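Local coordinates for metallo-carboxypeptidase (Pseudomonas aeruginosa, PDB 4A39), which is a zinc-dependent carboxypeptidase of the M14 family, related to cytosolic carboxypeptidases, and probably trims residues from the C-terminal end of peptide or protein substrates, at residues A[241-246]-A[334-339]; A[287-292]-A[327-332]; A[301-306]-A[345-350]. All coordinates share one frame; numbering follows the deposited sequence.

Contact 1: residues A[241-246]-A[334-339]; sequences RAWLEP and NFVGQT. With GEM ((2-guanidinoethylmercapto)succinic acid), chain D.
A backbone carbonyl, not a side chain, sits on the phenyl ring of Phe335: Trp243 O lies 3.2 Å above the ring plane, displaced toward the rim, with CE2 of Phe335 as its closest atom. The opposite face is taken by Thr339 OG1, one helical turn on, which stands over the ring centre and hydrogen-bonds back to Phe335 O at 2.7 Å. The ring thus lies between two oxygens, one over each face. Trp243 O also accepts a hydrogen bond from Gln258 of helix 252-264. Phe335 leaves its helix with chi1 at 178°, which lays the ring against the Trp243 carbonyl; the two side chains run roughly perpendicular, and Trp243 CB meets Phe335 CB at 3.9 Å. Farther out, the six-membered part of the indole reaches the next helical residue, Trp243 CZ3 lying 3.8 Å from Val336 CG2. The indole NE1 is hydrogen-bonded to Gln179. At the other end of 241-246, Arg241 grips one carboxylate of the inhibitor with two nearly straight bonds, NH1 to GEM O14 and NH2 to GEM O15, both 3.0 Å, and the carboxylate carbon C9 lies in the guanidinium plane. Asn240 and Arg231 also hydrogen-bond the ligand. This bidentate arginine-carboxylate pair marks what is probably, as in other M14 carboxypeptidases, the site holding a substrate's C-terminal carboxylate.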
loop_
_atom_site.group_PDB
_atom_site.type_symbol
_atom_site.label_atom_id
_atom_site.label_comp_id
_atom_site.label_asym_id
_atom_site.label_seq_id
_atom_site.Cartn_x
_atom_site.Cartn_y
_atom_site.Cartn_z
ATOM N N ARG A 241 -13.270 1.651 -6.344
ATOM C CA ARG A 241 -14.681 2.014 -6.425
ATOM C C ARG A 241 -15.169 1.494 -7.781
ATOM O O ARG A 241 -16.271 1.819 -8.220
ATOM C CB ARG A 241 -14.873 3.534 -6.365
ATOM C CG ARG A 241 -14.508 4.168 -5.032
ATOM C CD ARG A 241 -15.444 3.728 -3.920
ATOM N NE ARG A 241 -15.107 4.391 -2.664
ATOM C CZ ARG A 241 -14.048 4.085 -1.919
ATOM N NH1 ARG A 241 -13.222 3.115 -2.295
ATOM N NH2 ARG A 241 -13.795 4.769 -0.809
ATOM N N ALA A 242 -14.339 0.679 -8.432
ATOM C CA ALA A 242 -14.674 0.145 -9.752
ATOM C C ALA A 242 -14.941 -1.352 -9.788
ATOM O O ALA A 242 -15.012 -1.941 -10.866
ATOM C CB ALA A 242 -13.560 0.478 -10.739
ATOM N N TRP A 243 -15.115 -1.976 -8.629
ATOM C CA TRP A 243 -15.331 -3.414 -8.625
ATOM C C TRP A 243 -16.742 -3.886 -8.949
ATOM O O TRP A 243 -16.937 -5.028 -9.364
ATOM C CB TRP A 243 -14.841 -4.002 -7.303
ATOM C CG TRP A 243 -13.349 -3.906 -7.207
ATOM C CD1 TRP A 243 -12.612 -2.769 -7.029
ATOM C CD2 TRP A 243 -12.407 -4.972 -7.380
ATOM N NE1 TRP A 243 -11.270 -3.060 -7.084
ATOM C CE2 TRP A 243 -11.114 -4.404 -7.298
ATOM C CE3 TRP A 243 -12.526 -6.351 -7.597
ATOM C CZ2 TRP A 243 -9.951 -5.165 -7.427
ATOM C CZ3 TRP A 243 -11.367 -7.111 -7.726
ATOM C CH2 TRP A 243 -10.096 -6.515 -7.641
ATOM N N LEU A 244 -17.725 -3.015 -8.779
ATOM C CA LEU A 244 -19.093 -3.396 -9.089
ATOM C C LEU A 244 -19.317 -3.279 -10.595
ATOM O O LEU A 244 -20.060 -4.065 -11.187
ATOM C CB LEU A 244 -20.076 -2.496 -8.335
ATOM C CG LEU A 244 -21.552 -2.896 -8.365
ATOM C CD1 LEU A 244 -21.718 -4.317 -7.830
ATOM C CD2 LEU A 244 -22.353 -1.907 -7.528
ATOM N N GLU A 245 -18.657 -2.305 -11.214
ATOM C CA GLU A 245 -18.791 -2.074 -12.650
ATOM C C GLU A 245 -17.454 -1.707 -13.303
ATOM O O GLU A 245 -17.238 -0.558 -13.704
ATOM C CB GLU A 245 -19.813 -0.962 -12.899
ATOM C CG GLU A 245 -21.181 -1.245 -12.300
ATOM C CD GLU A 245 -22.125 -0.064 -12.393
ATOM O OE1 GLU A 245 -21.802 1.006 -11.835
ATOM O OE2 GLU A 245 -23.196 -0.204 -13.022
ATOM N N PRO A 246 -16.541 -2.685 -13.423
ATOM C CA PRO A 246 -15.227 -2.459 -14.029
ATOM C C PRO A 246 -15.305 -2.216 -15.532
ATOM O O PRO A 246 -16.285 -2.582 -16.183
ATOM C CB PRO A 246 -14.461 -3.731 -13.674
ATOM C CG PRO A 246 -15.528 -4.765 -13.677
ATOM C CD PRO A 246 -16.666 -4.077 -12.955
ATOM N N ASN A 334 -15.186 -6.070 -0.199
ATOM C CA ASN A 334 -16.576 -6.486 -0.146
ATOM C C ASN A 334 -17.046 -7.242 -1.384
ATOM O O ASN A 334 -17.717 -8.271 -1.270
ATOM C CB ASN A 334 -17.443 -5.260 0.104
ATOM C CG ASN A 334 -17.184 -4.656 1.468
ATOM O OD1 ASN A 334 -17.683 -5.149 2.480
ATOM N ND2 ASN A 334 -16.376 -3.604 1.509
ATOM N N PHE A 335 -16.688 -6.745 -2.563
ATOM C CA PHE A 335 -17.098 -7.397 -3.801
ATOM C C PHE A 335 -16.560 -8.814 -3.929
ATOM O O PHE A 335 -17.312 -9.740 -4.229
ATOM C CB PHE A 335 -16.655 -6.582 -5.021
ATOM C CG PHE A 335 -17.006 -7.227 -6.333
ATOM C CD1 PHE A 335 -16.132 -8.125 -6.938
ATOM C CD2 PHE A 335 -18.231 -6.968 -6.943
ATOM C CE1 PHE A 335 -16.472 -8.761 -8.135
ATOM C CE2 PHE A 335 -18.581 -7.599 -8.140
ATOM C CZ PHE A 335 -17.698 -8.497 -8.733
ATOM N N VAL A 336 -15.258 -8.982 -3.723
ATOM C CA VAL A 336 -14.642 -10.299 -3.841
ATOM C C VAL A 336 -15.156 -11.222 -2.745
ATOM O O VAL A 336 -15.523 -12.372 -3.003
ATOM C CB VAL A 336 -13.099 -10.200 -3.757
ATOM C CG1 VAL A 336 -12.470 -11.584 -3.882
ATOM C CG2 VAL A 336 -12.583 -9.296 -4.868
ATOM N N GLY A 337 -15.195 -10.707 -1.522
ATOM C CA GLY A 337 -15.668 -11.500 -0.404
ATOM C C GLY A 337 -17.052 -12.079 -0.629
ATOM O O GLY A 337 -17.305 -13.241 -0.304
ATOM N N GLN A 338 -17.950 -11.275 -1.186
ATOM C CA GLN A 338 -19.314 -11.729 -1.429
ATOM C C GLN A 338 -19.443 -12.585 -2.678
ATOM O O GLN A 338 -20.145 -13.594 -2.676
ATOM C CB GLN A 338 -20.261 -10.534 -1.535
ATOM C CG GLN A 338 -21.722 -10.937 -1.653
ATOM C CD GLN A 338 -22.656 -9.776 -1.411
ATOM O OE1 GLN A 338 -23.086 -9.100 -2.347
ATOM N NE2 GLN A 338 -22.957 -9.522 -0.148
ATOM N N THR A 339 -18.762 -12.189 -3.744
ATOM C CA THR A 339 -18.841 -12.932 -4.996
ATOM C C THR A 339 -18.297 -14.344 -4.858
ATOM O O THR A 339 -18.819 -15.281 -5.470
ATOM C CB THR A 339 -18.075 -12.200 -6.118
ATOM O OG1 THR A 339 -18.653 -10.904 -6.318
ATOM C CG2 THR A 339 -18.153 -12.983 -7.425
HETATM C C8 GEM D . -10.499 2.258 1.681
HETATM S S7 GEM D . -9.947 0.537 1.397
HETATM C C6 GEM D . -11.176 -0.378 2.396
HETATM C C5 GEM D . -11.719 0.392 3.603
HETATM N N3 GEM D . -12.606 1.478 3.164
HETATM C C1 GEM D . -13.899 1.435 3.478
HETATM N N4 GEM D . -14.372 0.404 4.173
HETATM N N2 GEM D . -14.722 2.406 3.095
HETATM C C9 GEM D . -10.851 2.961 0.367
HETATM O O14 GEM D . -10.827 2.277 -0.682
HETATM O O15 GEM D . -11.137 4.173 0.440
HETATM C C10 GEM D . -9.443 3.052 2.452
HETATM C C11 GEM D . -8.127 3.155 1.676
HETATM O O12 GEM D . -7.079 2.820 2.272
HETATM O O13 GEM D . -8.195 3.585 0.506
#

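Contact 2: residues A[287-292]-A[327-332]. With GEM ((2-guanidinoethylmercapto)succinic acid), chain D.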
loop_
_atom_site.group_PDB
_atom_site.type_symbol
_atom_site.label_atom_id
_atom_site.label_comp_id
_atom_site.label_asym_id
_atom_site.label_seq_id
_atom_site.Cartn_x
_atom_site.Cartn_y
_atom_site.Cartn_z
ATOM N N GLU A 287 -18.326 -7.265 7.262
ATOM C CA GLU A 287 -19.540 -7.374 8.066
ATOM C C GLU A 287 -20.775 -6.675 7.503
ATOM O O GLU A 287 -21.896 -6.965 7.928
ATOM C CB GLU A 287 -19.279 -6.913 9.510
ATOM C CG GLU A 287 -19.087 -5.417 9.735
ATOM C CD GLU A 287 -17.764 -4.883 9.220
ATOM O OE1 GLU A 287 -16.776 -5.649 9.151
ATOM O OE2 GLU A 287 -17.709 -3.680 8.905
ATOM N N GLY A 288 -20.575 -5.770 6.546
ATOM C CA GLY A 288 -21.697 -5.065 5.942
ATOM C C GLY A 288 -22.269 -5.753 4.707
ATOM O O GLY A 288 -23.269 -5.303 4.144
ATOM N N ASN A 289 -21.635 -6.840 4.279
ATOM C CA ASN A 289 -22.091 -7.583 3.103
ATOM C C ASN A 289 -23.425 -8.289 3.319
ATOM O O ASN A 289 -23.647 -8.910 4.353
ATOM C CB ASN A 289 -21.069 -8.657 2.706
ATOM C CG ASN A 289 -19.921 -8.114 1.872
ATOM O OD1 ASN A 289 -19.032 -8.873 1.461
ATOM N ND2 ASN A 289 -19.928 -6.812 1.619
ATOM N N PRO A 290 -24.338 -8.190 2.343
ATOM C CA PRO A 290 -25.619 -8.877 2.514
ATOM C C PRO A 290 -25.321 -10.379 2.596
ATOM O O PRO A 290 -26.042 -11.145 3.237
ATOM C CB PRO A 290 -26.374 -8.504 1.244
ATOM C CG PRO A 290 -25.889 -7.111 0.979
ATOM C CD PRO A 290 -24.394 -7.246 1.213
ATOM N N GLY A 291 -24.229 -10.783 1.952
ATOM C CA GLY A 291 -23.837 -12.182 1.952
ATOM C C GLY A 291 -23.002 -12.612 3.146
ATOM O O GLY A 291 -22.539 -13.751 3.199
ATOM N N TYR A 292 -22.801 -11.710 4.102
ATOM C CA TYR A 292 -22.019 -12.016 5.296
ATOM C C TYR A 292 -22.680 -13.193 6.017
ATOM O O TYR A 292 -23.910 -13.299 6.046
ATOM C CB TYR A 292 -21.973 -10.786 6.207
ATOM C CG TYR A 292 -20.887 -10.781 7.264
ATOM C CD1 TYR A 292 -19.537 -10.920 6.921
ATOM C CD2 TYR A 292 -21.202 -10.553 8.600
ATOM C CE1 TYR A 292 -18.533 -10.820 7.887
ATOM C CE2 TYR A 292 -20.212 -10.452 9.568
ATOM C CZ TYR A 292 -18.881 -10.581 9.208
ATOM O OH TYR A 292 -17.911 -10.420 10.173
ATOM N N ALA A 327 -22.892 -2.523 3.304
ATOM C CA ALA A 327 -21.582 -2.367 2.690
ATOM C C ALA A 327 -21.675 -1.815 1.273
ATOM O O ALA A 327 -22.713 -1.921 0.614
ATOM C CB ALA A 327 -20.847 -3.702 2.677
ATOM N N ASN A 328 -20.584 -1.202 0.829
ATOM C CA ASN A 328 -20.488 -0.656 -0.517
ATOM C C ASN A 328 -19.770 -1.743 -1.317
ATOM O O ASN A 328 -18.570 -1.964 -1.132
ATOM C CB ASN A 328 -19.654 0.629 -0.509
ATOM C CG ASN A 328 -19.519 1.249 -1.889
ATOM O OD1 ASN A 328 -19.906 0.652 -2.892
ATOM N ND2 ASN A 328 -18.959 2.453 -1.945
ATOM N N LEU A 329 -20.503 -2.434 -2.186
ATOM C CA LEU A 329 -19.913 -3.507 -2.983
ATOM C C LEU A 329 -18.987 -3.050 -4.105
ATOM O O LEU A 329 -18.481 -3.873 -4.866
ATOM C CB LEU A 329 -21.010 -4.419 -3.549
ATOM C CG LEU A 329 -21.661 -5.366 -2.532
ATOM C CD1 LEU A 329 -22.809 -6.119 -3.187
ATOM C CD2 LEU A 329 -20.620 -6.349 -2.000
ATOM N N ALA A 330 -18.754 -1.745 -4.203
ATOM C CA ALA A 330 -17.858 -1.215 -5.227
ATOM C C ALA A 330 -16.407 -1.413 -4.784
ATOM O O ALA A 330 -15.487 -1.345 -5.600
ATOM C CB ALA A 330 -18.138 0.264 -5.462
ATOM N N LEU A 331 -16.213 -1.651 -3.486
ATOM C CA LEU A 331 -14.878 -1.884 -2.927
ATOM C C LEU A 331 -14.473 -3.334 -3.149
ATOM O O LEU A 331 -15.294 -4.238 -3.023
ATOM C CB LEU A 331 -14.856 -1.596 -1.424
ATOM C CG LEU A 331 -14.865 -0.132 -0.974
ATOM C CD1 LEU A 331 -16.113 0.579 -1.477
ATOM C CD2 LEU A 331 -14.801 -0.095 0.549
ATOM N N ALA A 332 -13.199 -3.550 -3.461
ATOM C CA ALA A 332 -12.678 -4.889 -3.720
ATOM C C ALA A 332 -12.912 -5.886 -2.591
ATOM O O ALA A 332 -13.346 -7.012 -2.831
ATOM C CB ALA A 332 -11.186 -4.812 -4.038
HETATM C C8 GEM D . -10.499 2.258 1.681
HETATM S S7 GEM D . -9.947 0.537 1.397
HETATM C C6 GEM D . -11.176 -0.378 2.396
HETATM C C5 GEM D . -11.719 0.392 3.603
HETATM N N3 GEM D . -12.606 1.478 3.164
HETATM C C1 GEM D . -13.899 1.435 3.478
HETATM N N4 GEM D . -14.372 0.404 4.173
HETATM N N2 GEM D . -14.722 2.406 3.095
HETATM C C9 GEM D . -10.851 2.961 0.367
HETATM O O14 GEM D . -10.827 2.277 -0.682
HETATM O O15 GEM D . -11.137 4.173 0.440
HETATM C C10 GEM D . -9.443 3.052 2.452
HETATM C C11 GEM D . -8.127 3.155 1.676
HETATM O O12 GEM D . -7.079 2.820 2.272
HETATM O O13 GEM D . -8.195 3.585 0.506
#
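Ala327 and Gly288 form the tight part of this contact, their CA atoms 4.2 Å apart. Ala327 N donates to Gly288 O at 2.9 Å, approaching from well above the carbonyl plane, while the Ala327 methyl lies directly against the same peptide group, CB 3.2 Å from Gly288 C. Beside them, Asn289 has CG anti to its carbonyl carbon (chi1 -82°), which brings ND2 to 3.4 Å from Ala327 CB and 3.7 Å from Leu329 CD2. The looser margin is the exposed Pro290 and, on the other loop, Asn328, whose side chain turns away from 287-292. There Asn328 OD1 accepts from Ala330 N at 3.0 Å, an Asx turn within a type I turn that leads to Leu331, the N-cap of helix 332-340. At this far end of 327-332, Leu331 CD2 touches the guanidine carbon C1 of the inhibitor at 3.4 Å. Across the two loops, then, the joining is done by one tilted backbone hydrogen bond and by methyls packed against a peptide group and an amide nitrogen, with no ion pair between the segments; the chemistry implies a match of shape more than of charge.

Contact 3: residues A[301-306]-A[345-350]. With GEM ((2-guanidinoethylmercapto)succinic acid), chain D.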
loop_
_atom_site.group_PDB
_atom_site.type_symbol
_atom_site.label_atom_id
_atom_site.label_comp_id
_atom_site.label_asym_id
_atom_site.label_seq_id
_atom_site.Cartn_x
_atom_site.Cartn_y
_atom_site.Cartn_z
ATOM N N GLN A 301 -12.607 -13.075 12.868
ATOM C CA GLN A 301 -12.168 -13.031 14.263
ATOM C C GLN A 301 -10.874 -13.834 14.396
ATOM O O GLN A 301 -9.904 -13.376 15.007
ATOM C CB GLN A 301 -13.254 -13.629 15.170
ATOM C CG GLN A 301 -13.302 -13.093 16.596
ATOM C CD GLN A 301 -12.056 -13.386 17.395
ATOM O OE1 GLN A 301 -11.638 -14.537 17.519
ATOM N NE2 GLN A 301 -11.459 -12.343 17.963
ATOM N N ARG A 302 -10.863 -15.031 13.812
ATOM C CA ARG A 302 -9.690 -15.904 13.847
ATOM C C ARG A 302 -8.447 -15.232 13.256
ATOM O O ARG A 302 -7.365 -15.271 13.846
ATOM C CB ARG A 302 -9.982 -17.195 13.078
ATOM C CG ARG A 302 -10.963 -18.132 13.766
ATOM C CD ARG A 302 -10.285 -18.902 14.885
ATOM N NE ARG A 302 -9.219 -19.764 14.381
ATOM C CZ ARG A 302 -7.977 -19.772 14.857
ATOM N NH1 ARG A 302 -7.639 -18.960 15.855
ATOM N NH2 ARG A 302 -7.071 -20.591 14.339
ATOM N N PHE A 303 -8.612 -14.621 12.086
ATOM C CA PHE A 303 -7.519 -13.945 11.394
ATOM C C PHE A 303 -6.934 -12.800 12.219
ATOM O O PHE A 303 -5.713 -12.691 12.375
ATOM C CB PHE A 303 -8.014 -13.399 10.048
ATOM C CG PHE A 303 -6.940 -12.748 9.222
ATOM C CD1 PHE A 303 -6.618 -11.404 9.409
ATOM C CD2 PHE A 303 -6.247 -13.473 8.258
ATOM C CE1 PHE A 303 -5.624 -10.792 8.654
ATOM C CE2 PHE A 303 -5.251 -12.870 7.494
ATOM C CZ PHE A 303 -4.938 -11.523 7.694
ATOM N N ARG A 304 -7.804 -11.939 12.737
ATOM C CA ARG A 304 -7.356 -10.800 13.530
ATOM C C ARG A 304 -6.620 -11.222 14.800
ATOM O O ARG A 304 -5.594 -10.644 15.152
ATOM C CB ARG A 304 -8.545 -9.909 13.906
ATOM C CG ARG A 304 -9.060 -9.027 12.779
ATOM C CD ARG A 304 -10.199 -8.141 13.265
ATOM N NE ARG A 304 -10.629 -7.171 12.262
ATOM C CZ ARG A 304 -11.869 -7.085 11.792
ATOM N NH1 ARG A 304 -12.807 -7.919 12.227
ATOM N NH2 ARG A 304 -12.171 -6.169 10.882
ATOM N N GLU A 305 -7.149 -12.247 15.465
ATOM C CA GLU A 305 -6.559 -12.751 16.708
ATOM C C GLU A 305 -5.186 -13.372 16.481
ATOM O O GLU A 305 -4.235 -13.101 17.224
ATOM C CB GLU A 305 -7.495 -13.781 17.348
ATOM C CG GLU A 305 -7.220 -14.032 18.825
ATOM C CD GLU A 305 -8.315 -14.842 19.496
ATOM O OE1 GLU A 305 -9.389 -15.024 18.883
ATOM O OE2 GLU A 305 -8.099 -15.290 20.645
ATOM N N GLU A 306 -5.073 -14.209 15.457
ATOM C CA GLU A 306 -3.809 -14.862 15.157
ATOM C C GLU A 306 -2.762 -13.873 14.645
ATOM O O GLU A 306 -1.578 -14.011 14.947
ATOM C CB GLU A 306 -4.013 -15.987 14.137
ATOM C CG GLU A 306 -4.855 -17.154 14.654
ATOM C CD GLU A 306 -4.156 -17.996 15.714
ATOM O OE1 GLU A 306 -3.004 -17.688 16.093
ATOM O OE2 GLU A 306 -4.768 -18.984 16.172
ATOM N N PHE A 345 -10.316 -9.128 3.538
ATOM C CA PHE A 345 -9.973 -7.960 4.340
ATOM C C PHE A 345 -9.265 -6.889 3.533
ATOM O O PHE A 345 -8.600 -7.172 2.530
ATOM C CB PHE A 345 -8.985 -8.316 5.455
ATOM C CG PHE A 345 -9.587 -8.960 6.668
ATOM C CD1 PHE A 345 -10.444 -8.251 7.500
ATOM C CD2 PHE A 345 -9.218 -10.253 7.028
ATOM C CE1 PHE A 345 -10.920 -8.817 8.681
ATOM C CE2 PHE A 345 -9.691 -10.828 8.203
ATOM C CZ PHE A 345 -10.541 -10.108 9.031
ATOM N N THR A 346 -9.407 -5.654 3.995
ATOM C CA THR A 346 -8.681 -4.540 3.421
ATOM C C THR A 346 -7.654 -4.372 4.539
ATOM O O THR A 346 -8.042 -4.149 5.686
ATOM C CB THR A 346 -9.528 -3.257 3.341
ATOM O OG1 THR A 346 -10.589 -3.439 2.391
ATOM C CG2 THR A 346 -8.663 -2.088 2.910
ATOM N N ILE A 347 -6.372 -4.536 4.231
ATOM C CA ILE A 347 -5.330 -4.381 5.246
ATOM C C ILE A 347 -4.869 -2.931 5.182
ATOM O O ILE A 347 -4.574 -2.414 4.102
ATOM C CB ILE A 347 -4.121 -5.327 4.987
ATOM C CG1 ILE A 347 -4.574 -6.793 5.064
ATOM C CG2 ILE A 347 -3.028 -5.063 6.009
ATOM C CD1 ILE A 347 -5.129 -7.202 6.418
ATOM N N GLU A 348 -4.799 -2.283 6.340
ATOM C CA GLU A 348 -4.413 -0.879 6.405
ATOM C C GLU A 348 -3.191 -0.601 7.270
ATOM O O GLU A 348 -3.192 -0.875 8.467
ATOM C CB GLU A 348 -5.583 -0.051 6.937
ATOM C CG GLU A 348 -6.840 -0.066 6.078
ATOM C CD GLU A 348 -6.710 0.765 4.822
ATOM O OE1 GLU A 348 -5.751 1.562 4.722
ATOM O OE2 GLU A 348 -7.578 0.630 3.934
ATOM N N MET A 349 -2.149 -0.059 6.650
ATOM C CA MET A 349 -0.927 0.313 7.358
ATOM C C MET A 349 -0.904 1.840 7.409
ATOM O O MET A 349 -1.347 2.511 6.475
ATOM C CB MET A 349 0.302 -0.224 6.630
ATOM C CG MET A 349 0.462 -1.736 6.723
ATOM S SD MET A 349 1.745 -2.316 5.596
ATOM C CE MET A 349 0.797 -2.397 4.049
ATOM N N PRO A 350 -0.375 2.410 8.498
ATOM C CA PRO A 350 -0.314 3.864 8.672
ATOM C C PRO A 350 0.792 4.639 7.968
ATOM O O PRO A 350 1.896 4.135 7.783
ATOM C CB PRO A 350 -0.199 4.008 10.181
ATOM C CG PRO A 350 0.714 2.862 10.527
ATOM C CD PRO A 350 0.137 1.716 9.697
HETATM C C8 GEM D . -10.499 2.258 1.681
HETATM S S7 GEM D . -9.947 0.537 1.397
HETATM C C6 GEM D . -11.176 -0.378 2.396
HETATM C C5 GEM D . -11.719 0.392 3.603
HETATM N N3 GEM D . -12.606 1.478 3.164
HETATM C C1 GEM D . -13.899 1.435 3.478
HETATM N N4 GEM D . -14.372 0.404 4.173
HETATM N N2 GEM D . -14.722 2.406 3.095
HETATM C C9 GEM D . -10.851 2.961 0.367
HETATM O O14 GEM D . -10.827 2.277 -0.682
HETATM O O15 GEM D . -11.137 4.173 0.440
HETATM C C10 GEM D . -9.443 3.052 2.452
HETATM C C11 GEM D . -8.127 3.155 1.676
HETATM O O12 GEM D . -7.079 2.820 2.272
HETATM O O13 GEM D . -8.195 3.585 0.506
#
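Phe345 and Phe303 meet behind the inhibitor pocket of this zinc carboxypeptidase, in whose wall Thr346 and Glu348 of the same strand take part. On the pocket side, Thr346 lies against the C6-S7 part of the ligand, and Glu348, the predicted proton donor/acceptor, bent at its second torsion, brings OE2 to 2.8 Å from GEM O12. On the core side, Phe345 points at helix 294-308 and Phe303 points back at it. Phe303 has CG opposite its backbone N (chi1 -177°), which sets its ring beside that of Phe345; the two side chains lie antiparallel, one alongside the other, and the rings are oblique, with centroids 4.9 Å apart and planes inclined at 39°. Their nearest atoms are Phe303 CD1 and Phe345 CE2, at 3.4 Å, and Phe345 CD2 lies over a face of the Phe303 ring, displaced toward its rim. Ile347 adds a lighter touch, its CD1 4.3 Å from Phe303 CE1. Arg304, extended from CG to NE, brings its guanidinium to the edge of the Phe345 ring: Phe345 CE1 stands 3.6 Å above the guanidinium plane, over its centre, with the two planes 66° apart. It is therefore the ring's edge that meets the cation's face. NH2 of Arg304 is also hydrogen-bonded to Ala283 O, which ties this end of the side chain to strand 282-284. The segment axes run 11.9 Å apart and nearly parallel. Helix 294-308 thus packs over strand 343-350, which lies between strands 268-275 and 282-284, while helix 366-383 adds Leu383 to the surroundings of Phe303.

All three contacts lie within the zinc carboxypeptidase region, and each touches the same inhibitor. Contacts 1 and 2 are neighbours, their centres 8 Å apart, joined by a probable hydrogen bond from Trp243 N to Ala330 O; along the chain contact 2 is nested inside the loop that contact 1 closes. Contact 3 lies farther off, with its centre about 19 Å from that of contact 1 and 17 Å from that of contact 2, and its segments alternate with theirs in sequence. Helix 294-308, helix 332-340 and strand 343-350 follow one another, so this part of the chain brings to one ligand a pocket-lining loop and a strand of the seven-stranded sheet, next to its edge strand 282-284.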